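Local structure of xyloglucan-specific endo-beta-1,4-glucanase BoGH5A (Bacteroides ovatus, 3ZMR) at residues T114-S119 with V383-N388; A120-G125 with G208-I213; R236-W241 with V289-A294; Q307-N310 with A314-V317; A318-P323 with I331-H336. The protein hydrolyses internal beta-1,4-glucosidic linkages in the backbone of xyloglucan, retaining the beta-configuration, and so releases xyloglucan oligosaccharides. One frame throughout, in Å; residues are numbered along the deposited sequence.

Interaction 1: residues T114-S119 with V383-N388; sequences TSMQLS and VFINNN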
# COMPACT_ATOMS: atom_id res chain seq x y z
N THR A 114 13.24 -11.47 5.31
CA THR A 114 11.98 -10.83 5.60
C THR A 114 11.89 -9.53 4.79
O THR A 114 12.90 -9.00 4.34
CB THR A 114 11.81 -10.48 7.07
OG1 THR A 114 12.82 -9.52 7.40
CG2 THR A 114 11.94 -11.72 7.95
N SER A 115 10.67 -9.03 4.59
CA SER A 115 10.50 -7.72 3.96
C SER A 115 11.31 -6.66 4.73
O SER A 115 11.89 -5.76 4.13
CB SER A 115 9.05 -7.36 3.81
OG SER A 115 8.45 -8.19 2.84
N MET A 116 11.32 -6.75 6.06
CA MET A 116 12.11 -5.79 6.84
C MET A 116 13.60 -5.82 6.43
O MET A 116 14.26 -4.78 6.27
CB MET A 116 11.93 -6.02 8.35
CG MET A 116 12.64 -4.98 9.20
SD MET A 116 12.03 -3.27 8.97
CE MET A 116 10.49 -3.44 9.78
N GLN A 117 14.15 -7.03 6.31
CA GLN A 117 15.57 -7.19 5.92
C GLN A 117 15.79 -6.68 4.50
O GLN A 117 16.77 -6.02 4.21
CB GLN A 117 15.98 -8.66 6.02
CG GLN A 117 16.14 -9.17 7.44
CD GLN A 117 16.44 -10.64 7.49
OE1 GLN A 117 15.67 -11.44 7.00
NE2 GLN A 117 17.61 -11.01 8.04
N LEU A 118 14.83 -6.95 3.62
CA LEU A 118 14.93 -6.48 2.25
C LEU A 118 14.93 -4.95 2.25
O LEU A 118 15.68 -4.33 1.47
CB LEU A 118 13.80 -7.03 1.39
CG LEU A 118 14.10 -7.01 -0.11
CD1 LEU A 118 14.95 -8.18 -0.54
CD2 LEU A 118 12.81 -6.98 -0.93
N SER A 119 14.11 -4.35 3.11
CA SER A 119 13.98 -2.89 3.15
C SER A 119 15.33 -2.23 3.47
O SER A 119 15.65 -1.18 2.93
CB SER A 119 12.88 -2.42 4.10
OG SER A 119 13.27 -2.48 5.44
N VAL A 383 5.30 2.24 14.94
CA VAL A 383 4.39 1.14 15.33
C VAL A 383 4.48 -0.03 14.33
O VAL A 383 4.44 -1.19 14.71
CB VAL A 383 2.95 1.63 15.54
CG1 VAL A 383 2.31 2.12 14.25
CG2 VAL A 383 2.10 0.53 16.16
N PHE A 384 4.63 0.30 13.04
CA PHE A 384 4.83 -0.73 12.03
C PHE A 384 6.22 -1.34 12.08
O PHE A 384 6.36 -2.57 12.11
CB PHE A 384 4.50 -0.16 10.62
CG PHE A 384 3.08 0.27 10.52
CD1 PHE A 384 2.07 -0.66 10.50
CD2 PHE A 384 2.73 1.61 10.52
CE1 PHE A 384 0.74 -0.29 10.50
CE2 PHE A 384 1.39 1.98 10.51
CZ PHE A 384 0.40 1.05 10.47
N ILE A 385 7.24 -0.48 12.16
CA ILE A 385 8.62 -0.95 12.15
C ILE A 385 8.84 -1.92 13.32
O ILE A 385 9.44 -2.99 13.16
CB ILE A 385 9.62 0.23 12.19
CG1 ILE A 385 9.42 1.16 10.97
CG2 ILE A 385 11.07 -0.26 12.31
CD1 ILE A 385 9.61 0.46 9.63
N ASN A 386 8.34 -1.55 14.49
CA ASN A 386 8.50 -2.38 15.70
C ASN A 386 7.66 -3.66 15.68
O ASN A 386 7.98 -4.63 16.38
CB ASN A 386 8.20 -1.58 16.95
CG ASN A 386 9.28 -0.56 17.27
OD1 ASN A 386 10.45 -0.75 16.95
ND2 ASN A 386 8.88 0.54 17.92
N ASN A 387 6.64 -3.69 14.81
CA ASN A 387 5.89 -4.89 14.49
C ASN A 387 6.46 -5.68 13.32
O ASN A 387 5.80 -6.59 12.79
CB ASN A 387 4.41 -4.56 14.29
CG ASN A 387 3.63 -4.49 15.60
OD1 ASN A 387 3.89 -5.25 16.52
ND2 ASN A 387 2.61 -3.65 15.64
N ASN A 388 7.71 -5.35 12.93
CA ASN A 388 8.40 -6.06 11.84
C ASN A 388 7.72 -5.90 10.47
O ASN A 388 7.86 -6.75 9.60
CB ASN A 388 8.59 -7.56 12.19
CG ASN A 388 9.72 -8.22 11.43
OD1 ASN A 388 10.73 -7.61 11.07
ND2 ASN A 388 9.56 -9.52 11.19
O HOH W 1 12.89 -8.90 10.11
O HOH W 2 9.16 -8.19 7.54
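M116 makes the direct van der Waals contacts here, meeting I385 at its tip and N388 near its root. With CG anti to the backbone N (chi1 -175°), the methionine leaves its helix toward 383-388, then bends twice so that CE settles 3.6 Å from I385 O and 4.0 Å from I385 CD1. N388 meets the methionine side chain close to the backbone, its OD1 3.4 Å from M116 CB.

Polar linkage across the contact runs through water. One molecule sits 2.8 Å from T114 OG1 and donates to N388 OD1 at 2.7 Å; a second accepts from M116 N and donates to N388 O. Two oxygens of one asparagine are thereby tied to the opening turn of the opposing helix.

The architecture is a meeting of two helix ends, the start of helix 115-122 facing the finish of helix 382-386, and both ends are capped. T114 and Q117 form a capping box: Q117 N donates to T114 OG1 (3.0 Å), while T114 N donates to Q117 OE1 (3.0 Å) in the carbonyl plane, on a lone pair. At the other end N388, with positive phi, is the C-prime residue of a Schellman motif and returns its N to I385 O. Beneath these surface contacts, S115 OG is hydrogen-bonded to H303 ND1, and I385 also packs on V391 of strand 391-396.

Interaction 2: residues A120-G125 with G208-I213; sequences ALMKAG and GLYVII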
# COMPACT_ATOMS: atom_id res chain seq x y z
N ALA A 120 16.14 -2.90 4.27
CA ALA A 120 17.42 -2.33 4.68
C ALA A 120 18.43 -2.32 3.51
O ALA A 120 19.41 -1.55 3.54
CB ALA A 120 17.97 -3.12 5.85
N LEU A 121 18.19 -3.13 2.49
CA LEU A 121 19.01 -3.19 1.27
C LEU A 121 18.54 -2.20 0.20
O LEU A 121 19.27 -1.85 -0.72
CB LEU A 121 18.96 -4.61 0.68
CG LEU A 121 19.39 -5.74 1.61
CD1 LEU A 121 19.26 -7.09 0.89
CD2 LEU A 121 20.82 -5.53 2.09
N MET A 122 17.30 -1.77 0.34
CA MET A 122 16.67 -0.95 -0.69
C MET A 122 17.15 0.49 -0.64
O MET A 122 17.45 1.08 -1.68
CB MET A 122 15.15 -1.09 -0.61
CG MET A 122 14.70 -2.45 -1.14
SD MET A 122 12.98 -2.98 -0.91
CE MET A 122 12.22 -1.68 -1.80
N LYS A 123 17.21 1.01 0.59
CA LYS A 123 17.87 2.29 0.95
C LYS A 123 17.11 3.56 0.53
O LYS A 123 16.56 4.25 1.37
CB LYS A 123 19.31 2.35 0.46
CG LYS A 123 20.24 1.43 1.27
CD LYS A 123 21.61 1.27 0.63
CE LYS A 123 22.09 -0.17 0.76
NZ LYS A 123 23.55 -0.33 0.53
N ALA A 124 17.18 3.88 -0.75
CA ALA A 124 16.49 5.05 -1.29
C ALA A 124 16.20 4.87 -2.76
O ALA A 124 16.83 4.08 -3.47
CB ALA A 124 17.30 6.31 -1.11
N GLY A 125 15.26 5.64 -3.24
CA GLY A 125 14.93 5.53 -4.63
C GLY A 125 14.20 6.69 -5.25
O GLY A 125 14.13 7.80 -4.67
N GLY A 208 20.45 -2.96 -12.30
CA GLY A 208 20.82 -3.27 -10.94
C GLY A 208 19.88 -2.69 -9.89
O GLY A 208 20.24 -2.62 -8.73
N LEU A 209 18.70 -2.28 -10.32
CA LEU A 209 17.72 -1.69 -9.39
C LEU A 209 16.69 -2.69 -8.85
O LEU A 209 16.30 -3.64 -9.54
CB LEU A 209 16.98 -0.58 -10.12
CG LEU A 209 17.84 0.59 -10.59
CD1 LEU A 209 17.05 1.42 -11.59
CD2 LEU A 209 18.27 1.44 -9.38
N TYR A 210 16.21 -2.45 -7.62
CA TYR A 210 14.90 -2.95 -7.21
C TYR A 210 13.84 -2.22 -7.99
O TYR A 210 13.97 -1.02 -8.24
CB TYR A 210 14.67 -2.77 -5.71
CG TYR A 210 15.47 -3.70 -4.82
CD1 TYR A 210 14.95 -4.92 -4.42
CD2 TYR A 210 16.72 -3.33 -4.34
CE1 TYR A 210 15.66 -5.76 -3.59
CE2 TYR A 210 17.44 -4.18 -3.54
CZ TYR A 210 16.90 -5.41 -3.18
OH TYR A 210 17.61 -6.26 -2.35
N VAL A 211 12.76 -2.92 -8.34
CA VAL A 211 11.68 -2.36 -9.15
C VAL A 211 10.35 -2.62 -8.47
O VAL A 211 10.09 -3.75 -8.06
CB VAL A 211 11.66 -2.93 -10.58
CG1 VAL A 211 10.48 -2.36 -11.35
CG2 VAL A 211 13.01 -2.64 -11.25
N ILE A 212 9.53 -1.60 -8.33
CA ILE A 212 8.17 -1.68 -7.86
C ILE A 212 7.22 -1.29 -9.00
O ILE A 212 7.38 -0.20 -9.58
CB ILE A 212 7.93 -0.73 -6.67
CG1 ILE A 212 8.80 -1.06 -5.46
CG2 ILE A 212 6.45 -0.74 -6.27
CD1 ILE A 212 8.96 0.08 -4.47
N ILE A 213 6.27 -2.15 -9.34
CA ILE A 213 5.18 -1.81 -10.28
C ILE A 213 3.85 -1.82 -9.53
O ILE A 213 3.66 -2.64 -8.62
CB ILE A 213 5.12 -2.72 -11.51
CG1 ILE A 213 4.96 -4.19 -11.14
CG2 ILE A 213 6.35 -2.49 -12.38
CD1 ILE A 213 4.75 -5.10 -12.33
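The phenol of Y210 receives M122 over one ring face and L121 at its hydroxyl, joining helix 115-122 to the third strand of the eight-stranded (beta/alpha)8 barrel, close to where that strand begins. Walking along 208-213, the first residue is G208, whose positive phi ends helix 191-206 in a Schellman motif; a CB here would collide with the carbonyl oxygen of the residue before, which calls for glycine. The chain then straightens through L209, which packs on V171 of the neighbouring strand 170-173.

Y210 carries the contact. M122 CG stands almost exactly above the ring, 3.8 Å from its centroid and 8° off the normal, a CH-pi contact, and the two side chains cross at about a right angle. The methionine sulfur follows at 4.7 Å from the same centroid, which makes this a Met-aromatic pair as well. At the far end of the ring, Y210 OH lies 3.7 Å from L121 CB and equally close to L121 CD1, while its polar partner is R111 NH2. With a leucine in place of Y210, M122 CG would probably lose the flat surface it rests on, and R111 would be left without this hydroxyl mate.

V211 turns away from the helix end and packs on A204 and L205 of helix 191-206, on the outside of the barrel. I212 points back toward 120-125 and also touches V170 and A258 of the two flanking strands; its CD1 ends 4.6 Å from M122 CE.

Interaction 3: residues R236-W241 with V289-A294; sequences RLEAMW and VNTVRA. With EDO (1,2-ethanediol), chain H.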
# COMPACT_ATOMS: atom_id res chain seq x y z
N ARG A 236 -12.73 -6.57 -10.50
CA ARG A 236 -11.85 -5.92 -11.46
C ARG A 236 -10.39 -5.93 -11.00
O ARG A 236 -9.50 -6.21 -11.80
CB ARG A 236 -12.32 -4.49 -11.71
CG ARG A 236 -11.43 -3.72 -12.66
CD ARG A 236 -12.06 -2.41 -13.04
NE ARG A 236 -11.21 -1.62 -13.91
CZ ARG A 236 -11.60 -0.48 -14.46
NH1 ARG A 236 -12.82 -0.02 -14.23
NH2 ARG A 236 -10.78 0.22 -15.22
N LEU A 237 -10.15 -5.59 -9.74
CA LEU A 237 -8.79 -5.54 -9.20
C LEU A 237 -8.15 -6.94 -9.33
O LEU A 237 -6.98 -7.08 -9.76
CB LEU A 237 -8.86 -5.05 -7.77
CG LEU A 237 -7.47 -4.77 -7.16
CD1 LEU A 237 -6.71 -3.66 -7.86
CD2 LEU A 237 -7.64 -4.48 -5.67
N GLU A 238 -8.91 -7.98 -9.00
CA GLU A 238 -8.44 -9.36 -9.18
C GLU A 238 -8.11 -9.68 -10.63
O GLU A 238 -7.08 -10.26 -10.95
CB GLU A 238 -9.47 -10.37 -8.63
CG GLU A 238 -9.05 -11.81 -8.88
CD GLU A 238 -10.02 -12.86 -8.35
OE1 GLU A 238 -11.20 -12.56 -8.17
OE2 GLU A 238 -9.56 -13.99 -8.11
N ALA A 239 -9.04 -9.33 -11.53
CA ALA A 239 -8.87 -9.68 -12.95
C ALA A 239 -7.61 -9.04 -13.52
O ALA A 239 -6.88 -9.66 -14.29
CB ALA A 239 -10.08 -9.28 -13.76
N MET A 240 -7.35 -7.81 -13.10
CA MET A 240 -6.19 -7.07 -13.57
C MET A 240 -4.92 -7.64 -12.97
O MET A 240 -3.96 -7.98 -13.69
CB MET A 240 -6.34 -5.57 -13.28
CG MET A 240 -7.50 -4.92 -14.06
SD MET A 240 -7.68 -3.18 -13.66
CE MET A 240 -6.27 -2.49 -14.52
N TRP A 241 -4.91 -7.80 -11.64
CA TRP A 241 -3.71 -8.34 -10.99
C TRP A 241 -3.37 -9.78 -11.38
O TRP A 241 -2.20 -10.16 -11.40
CB TRP A 241 -3.73 -8.20 -9.46
CG TRP A 241 -3.10 -6.91 -9.04
CD1 TRP A 241 -3.73 -5.81 -8.50
CD2 TRP A 241 -1.72 -6.55 -9.17
NE1 TRP A 241 -2.83 -4.79 -8.33
CE2 TRP A 241 -1.59 -5.20 -8.74
CE3 TRP A 241 -0.59 -7.21 -9.68
CZ2 TRP A 241 -0.37 -4.53 -8.76
CZ3 TRP A 241 0.62 -6.54 -9.66
CH2 TRP A 241 0.72 -5.22 -9.23
N VAL A 289 -3.35 -9.28 -2.46
CA VAL A 289 -2.48 -10.33 -1.92
C VAL A 289 -2.99 -11.74 -2.35
O VAL A 289 -2.21 -12.57 -2.82
CB VAL A 289 -2.34 -10.22 -0.38
CG1 VAL A 289 -1.64 -11.43 0.22
CG2 VAL A 289 -1.58 -8.95 -0.05
N ASN A 290 -4.28 -11.96 -2.18
CA ASN A 290 -4.91 -13.23 -2.55
C ASN A 290 -4.59 -13.60 -4.00
O ASN A 290 -4.23 -14.72 -4.30
CB ASN A 290 -6.43 -13.16 -2.43
CG ASN A 290 -6.92 -13.10 -1.01
OD1 ASN A 290 -6.16 -13.31 -0.04
ND2 ASN A 290 -8.23 -12.82 -0.88
N THR A 291 -4.76 -12.62 -4.89
CA THR A 291 -4.62 -12.81 -6.32
C THR A 291 -3.17 -13.18 -6.70
O THR A 291 -2.94 -14.12 -7.43
CB THR A 291 -5.07 -11.53 -7.09
OG1 THR A 291 -6.44 -11.21 -6.76
CG2 THR A 291 -4.89 -11.67 -8.60
N VAL A 292 -2.20 -12.43 -6.15
CA VAL A 292 -0.80 -12.71 -6.46
C VAL A 292 -0.42 -14.10 -5.94
O VAL A 292 0.17 -14.91 -6.66
CB VAL A 292 0.13 -11.63 -5.88
CG1 VAL A 292 1.60 -12.00 -6.07
CG2 VAL A 292 -0.19 -10.28 -6.53
N ARG A 293 -0.77 -14.37 -4.69
CA ARG A 293 -0.38 -15.66 -4.08
C ARG A 293 -1.02 -16.87 -4.79
O ARG A 293 -0.40 -17.92 -4.90
CB ARG A 293 -0.70 -15.70 -2.58
CG ARG A 293 0.04 -14.65 -1.74
CD ARG A 293 1.57 -14.68 -1.83
NE ARG A 293 2.14 -13.75 -0.85
CZ ARG A 293 3.24 -13.01 -1.01
NH1 ARG A 293 3.92 -13.08 -2.15
NH2 ARG A 293 3.62 -12.19 -0.06
N ALA A 294 -2.23 -16.66 -5.30
CA ALA A 294 -2.98 -17.72 -5.99
C ALA A 294 -2.29 -18.14 -7.31
O ALA A 294 -2.63 -19.18 -7.90
CB ALA A 294 -4.42 -17.31 -6.23
C1 EDO H . -16.53 -1.55 -13.27
O1 EDO H . -17.33 -0.36 -13.23
C2 EDO H . -15.63 -1.59 -12.06
O2 EDO H . -14.78 -0.44 -12.09
O HOH W 3 -8.12 -13.16 -5.57
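T291 is the residue on which both E238 and W241 converge. Its hydroxyl lies against the aliphatic part of the glutamate, OG1 3.4 Å from E238 CG, and its methyl presses on the backbone of the facing helix turn, CG2 being 3.5 Å from E238 O and 3.7 Å from W241 C. W241 CB is also close to that methyl. Farther along, W241 CE3 approaches V292 CG2 at 4.4 Å, a looser apolar touch.

These residues lie where two successive outer helices of the (beta/alpha)8 barrel run side by side. The short segments 236-241 and 289-293 have axes 9.2 Å apart at closest approach and cross at -29°, nearly in the same direction, as expected of neighbours that each return from a parallel strand.

What positions the first shell is largely polar. T291 OG1 lies beside the backbone N, anti to the carbonyl carbon (chi1 -58°), from where it hydrogen-bonds V287 O one turn earlier; CG2 is left anti to the N, against the facing helix. A water donates to T291 OG1 at 2.8 Å and, weakly, to E238 OE2; that carboxylate oxygen also bonds Y99 OH. The indole is oriented by its NE1, hydrogen-bonded to G259 O, with L237 CD1 at the ring edge in plane. Outermost, R236 NH1 donates to O2 of a bound 1,2-ethanediol, probably from the crystallisation liquor, at 2.9 Å, while R236 NH2 bonds S178 OG.

Interaction 4: residues Q307-N310 with A314-V317; sequences QAYN and AKAV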
# COMPACT_ATOMS: atom_id res chain seq x y z
N GLN A 307 -1.24 -0.59 0.67
CA GLN A 307 -1.31 0.83 0.93
C GLN A 307 -2.23 1.21 2.07
O GLN A 307 -3.29 0.60 2.28
CB GLN A 307 -1.82 1.55 -0.33
CG GLN A 307 -0.86 1.52 -1.50
CD GLN A 307 -0.60 0.13 -2.02
OE1 GLN A 307 -1.54 -0.66 -2.29
NE2 GLN A 307 0.67 -0.21 -2.17
N ALA A 308 -1.82 2.23 2.80
CA ALA A 308 -2.73 2.91 3.73
C ALA A 308 -3.84 3.63 2.96
O ALA A 308 -3.71 3.90 1.76
CB ALA A 308 -1.96 3.89 4.58
N TYR A 309 -4.93 3.91 3.66
CA TYR A 309 -6.05 4.65 3.08
C TYR A 309 -5.50 6.03 2.64
O TYR A 309 -4.86 6.71 3.43
CB TYR A 309 -7.18 4.80 4.09
CG TYR A 309 -8.48 5.28 3.45
CD1 TYR A 309 -8.71 6.64 3.23
CD2 TYR A 309 -9.46 4.38 3.06
CE1 TYR A 309 -9.87 7.07 2.63
CE2 TYR A 309 -10.65 4.82 2.47
CZ TYR A 309 -10.84 6.16 2.25
OH TYR A 309 -12.02 6.56 1.67
N ASN A 310 -5.75 6.42 1.37
CA ASN A 310 -5.23 7.70 0.86
C ASN A 310 -3.68 7.73 0.85
O ASN A 310 -3.10 8.81 0.71
CB ASN A 310 -5.70 8.91 1.71
CG ASN A 310 -7.10 9.43 1.38
OD1 ASN A 310 -7.82 8.93 0.53
ND2 ASN A 310 -7.47 10.46 2.10
N ALA A 314 -1.27 9.21 9.01
CA ALA A 314 -2.10 9.14 10.22
C ALA A 314 -3.19 8.08 10.06
O ALA A 314 -3.52 7.37 11.01
CB ALA A 314 -2.68 10.51 10.58
N LYS A 315 -3.77 7.97 8.87
CA LYS A 315 -4.77 6.93 8.61
C LYS A 315 -4.19 5.51 8.65
O LYS A 315 -4.91 4.54 8.96
CB LYS A 315 -5.56 7.20 7.33
CG LYS A 315 -6.48 8.42 7.41
CD LYS A 315 -7.14 8.74 6.08
CE LYS A 315 -8.08 9.92 6.19
NZ LYS A 315 -7.37 11.18 6.47
N ALA A 316 -2.92 5.38 8.28
CA ALA A 316 -2.25 4.07 8.42
C ALA A 316 -2.22 3.66 9.89
O ALA A 316 -2.64 2.56 10.27
CB ALA A 316 -0.82 4.12 7.86
N VAL A 317 -1.71 4.55 10.72
CA VAL A 317 -1.56 4.30 12.13
C VAL A 317 -2.92 3.97 12.76
O VAL A 317 -3.03 3.05 13.57
CB VAL A 317 -0.91 5.50 12.84
CG1 VAL A 317 -0.92 5.35 14.35
CG2 VAL A 317 0.54 5.69 12.36
O HOH W 4 -5.03 3.13 6.43
O HOH W 5 -5.96 11.62 3.95
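A308 and A316 meet methyl to methyl, their CB atoms only 3.5 Å apart, tighter than ordinary van der Waals contact. Larger side chains line up beside this pair. K315 leaves its helix with CG anti to the carbonyl carbon (chi1 -68°), and its extended chain carries CD obliquely past Y309 CD1 at 3.9 Å; a bend at the last torsion (chi4 66°) then sets the direction of NZ. Y309 has CG anti to the backbone N, beside its carbonyl carbon (chi1 -167°), which puts CD1 against the lysine; its ring also meets Y278 edge-to-face.

Water completes the link. One molecule accepts from Y309 N at 2.9 Å and donates weakly to K315 O; another accepts from both K315 NZ and N310 ND2. N310 was modelled in two conformations, so the bridge through its ND2 is less certain; in the one described, OD1 bonds N264 ND2.

The strand runs through a short loop into its helix at the C-terminal rim of the (beta/alpha)8 barrel, the rim that carries the active site in this fold; N310 is about 6 Å, side chain to side chain, from E262, the proton donor by similarity.

Interaction 5: residues A318-P323 with I331-H336; sequences AHFTMP and IFLECH. With EDO (1,2-ethanediol), chain G.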
# COMPACT_ATOMS: atom_id res chain seq x y z
N ALA A 318 -3.96 4.71 12.37
CA ALA A 318 -5.29 4.55 13.00
C ALA A 318 -6.12 3.40 12.42
O ALA A 318 -6.98 2.83 13.12
CB ALA A 318 -6.06 5.87 12.90
N HIS A 319 -5.93 3.07 11.15
CA HIS A 319 -6.89 2.20 10.46
C HIS A 319 -6.35 1.07 9.58
O HIS A 319 -7.13 0.23 9.12
CB HIS A 319 -7.83 3.05 9.58
CG HIS A 319 -8.50 4.16 10.32
ND1 HIS A 319 -9.52 3.94 11.21
CD2 HIS A 319 -8.30 5.50 10.29
CE1 HIS A 319 -9.92 5.10 11.71
NE2 HIS A 319 -9.20 6.06 11.15
N PHE A 320 -5.07 1.07 9.26
CA PHE A 320 -4.53 0.03 8.37
C PHE A 320 -4.52 -1.29 9.12
O PHE A 320 -4.07 -1.34 10.29
CB PHE A 320 -3.11 0.39 7.88
CG PHE A 320 -2.41 -0.76 7.20
CD1 PHE A 320 -2.64 -1.02 5.85
CD2 PHE A 320 -1.53 -1.57 7.89
CE1 PHE A 320 -1.98 -2.06 5.22
CE2 PHE A 320 -0.86 -2.59 7.26
CZ PHE A 320 -1.13 -2.86 5.95
N THR A 321 -4.99 -2.34 8.46
CA THR A 321 -4.88 -3.71 8.96
C THR A 321 -4.02 -4.56 8.02
O THR A 321 -4.12 -4.46 6.81
CB THR A 321 -6.27 -4.34 9.18
OG1 THR A 321 -6.96 -4.43 7.92
CG2 THR A 321 -7.07 -3.52 10.20
N MET A 322 -3.18 -5.43 8.59
CA MET A 322 -2.33 -6.30 7.80
C MET A 322 -3.18 -7.35 7.10
O MET A 322 -4.01 -8.02 7.74
CB MET A 322 -1.27 -7.01 8.66
CG MET A 322 -0.08 -6.14 9.02
SD MET A 322 0.96 -5.66 7.63
CE MET A 322 1.97 -7.10 7.31
N PRO A 323 -2.99 -7.51 5.78
CA PRO A 323 -3.68 -8.62 5.14
C PRO A 323 -3.19 -9.97 5.69
O PRO A 323 -2.05 -10.11 6.10
CB PRO A 323 -3.29 -8.49 3.67
CG PRO A 323 -2.84 -7.07 3.48
CD PRO A 323 -2.22 -6.72 4.81
N ILE A 331 5.33 -8.74 3.36
CA ILE A 331 4.50 -7.56 3.08
C ILE A 331 5.11 -6.28 3.64
O ILE A 331 5.58 -6.20 4.78
CB ILE A 331 3.05 -7.72 3.59
CG1 ILE A 331 2.35 -8.87 2.82
CG2 ILE A 331 2.26 -6.42 3.39
CD1 ILE A 331 0.97 -9.25 3.26
N PHE A 332 5.12 -5.26 2.78
CA PHE A 332 5.44 -3.87 3.16
C PHE A 332 4.15 -3.04 3.24
O PHE A 332 3.21 -3.28 2.45
CB PHE A 332 6.22 -3.16 2.05
CG PHE A 332 7.67 -3.55 1.88
CD1 PHE A 332 8.05 -4.76 1.30
CD2 PHE A 332 8.67 -2.63 2.18
CE1 PHE A 332 9.40 -5.07 1.09
CE2 PHE A 332 10.01 -2.92 1.99
CZ PHE A 332 10.39 -4.14 1.44
N LEU A 333 4.16 -2.00 4.07
CA LEU A 333 3.17 -0.92 4.03
C LEU A 333 3.73 0.22 3.18
O LEU A 333 4.94 0.52 3.23
CB LEU A 333 2.92 -0.38 5.44
CG LEU A 333 2.07 0.88 5.57
CD1 LEU A 333 0.63 0.60 5.16
CD2 LEU A 333 2.07 1.35 7.00
N GLU A 334 2.84 0.89 2.43
CA GLU A 334 3.16 2.11 1.68
C GLU A 334 2.30 3.29 2.14
O GLU A 334 1.08 3.19 2.19
CB GLU A 334 2.96 1.89 0.18
CG GLU A 334 3.20 3.14 -0.67
CD GLU A 334 3.11 2.91 -2.15
OE1 GLU A 334 2.62 1.81 -2.58
OE2 GLU A 334 3.52 3.84 -2.91
N CYS A 335 2.99 4.40 2.41
CA CYS A 335 2.39 5.71 2.58
C CYS A 335 3.09 6.68 1.63
O CYS A 335 4.20 6.40 1.14
CB CYS A 335 2.57 6.24 4.00
SG CYS A 335 1.77 5.21 5.28
N HIS A 336 2.43 7.80 1.36
CA HIS A 336 3.03 8.91 0.64
C HIS A 336 3.14 10.07 1.61
O HIS A 336 2.41 10.12 2.59
CB HIS A 336 2.22 9.26 -0.61
CG HIS A 336 2.13 8.17 -1.62
ND1 HIS A 336 1.28 8.21 -2.70
CD2 HIS A 336 2.81 7.00 -1.72
CE1 HIS A 336 1.43 7.10 -3.40
NE2 HIS A 336 2.34 6.35 -2.82
C1 EDO G . -7.12 8.72 10.99
O1 EDO G . -6.27 9.85 10.81
C2 EDO G . -8.61 9.06 11.04
O2 EDO G . -9.20 8.62 12.26
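The beta-alpha-beta unit made by strand 304-307, helix 313-319 and strand 331-337 closes here through F320 and L333, as the chain leaving the helix passes back over the next strand. L333 CD1 sits over the centre of the F320 ring, 3.7 Å from the centroid and 10° off the normal, a CH-pi contact in which the two side chains run past each other in opposite directions. F320 takes this position with CG anti to the backbone N (chi1 168°). M322 was modelled in two conformations; in the one described, its SD lies at the F320 ring edge, in plane, and its CE reaches I331 CB at 3.9 Å. Were F320 a serine, L333 CD1 would probably lose its aromatic cover and a gap would open between strand and connection. Farther on, P323 CB faces I331 CD1 at 4.3 Å.

The other side of the strand serves the active site. H336 NE2 donates to E334 OE2 at 2.8 Å, in the imidazole plane but from above the carboxylate; R172 also holds that oxygen by a salt bridge, and H336 ND1 bonds E262 OE2. H336 itself touches glucose of the bound oligosaccharide.

Around the apolar layer, F320 also packs on V306 of strand 304-307 and on N282 and N285 of helix 275-293, while L333 is backbone-paired to strand 391-396 through I392.

Overall arrangement
Along the chain, interactions 2, 3, 4 and 5 follow in series, and all fall between the two segments of interaction 1, which brings together segments whose nearest ends are 264 residues apart. Interactions 1 and 2 share helix 115-122 and have centres 15 Å apart; interactions 4 and 5 share helix 313-319, with centres only 6 Å apart, and are tied by A308 N to E334 O. Interactions 2 and 5 reach the same closed parallel sheet, and M122 SD of the first touches F332 CZ of the second. Interaction 3 lies between outer helices and meets interaction 5 through V289 and P323. Together they join the barrel, its outer helices and the helix preceding its first strand, with substrate-contacting H336 in interaction 5.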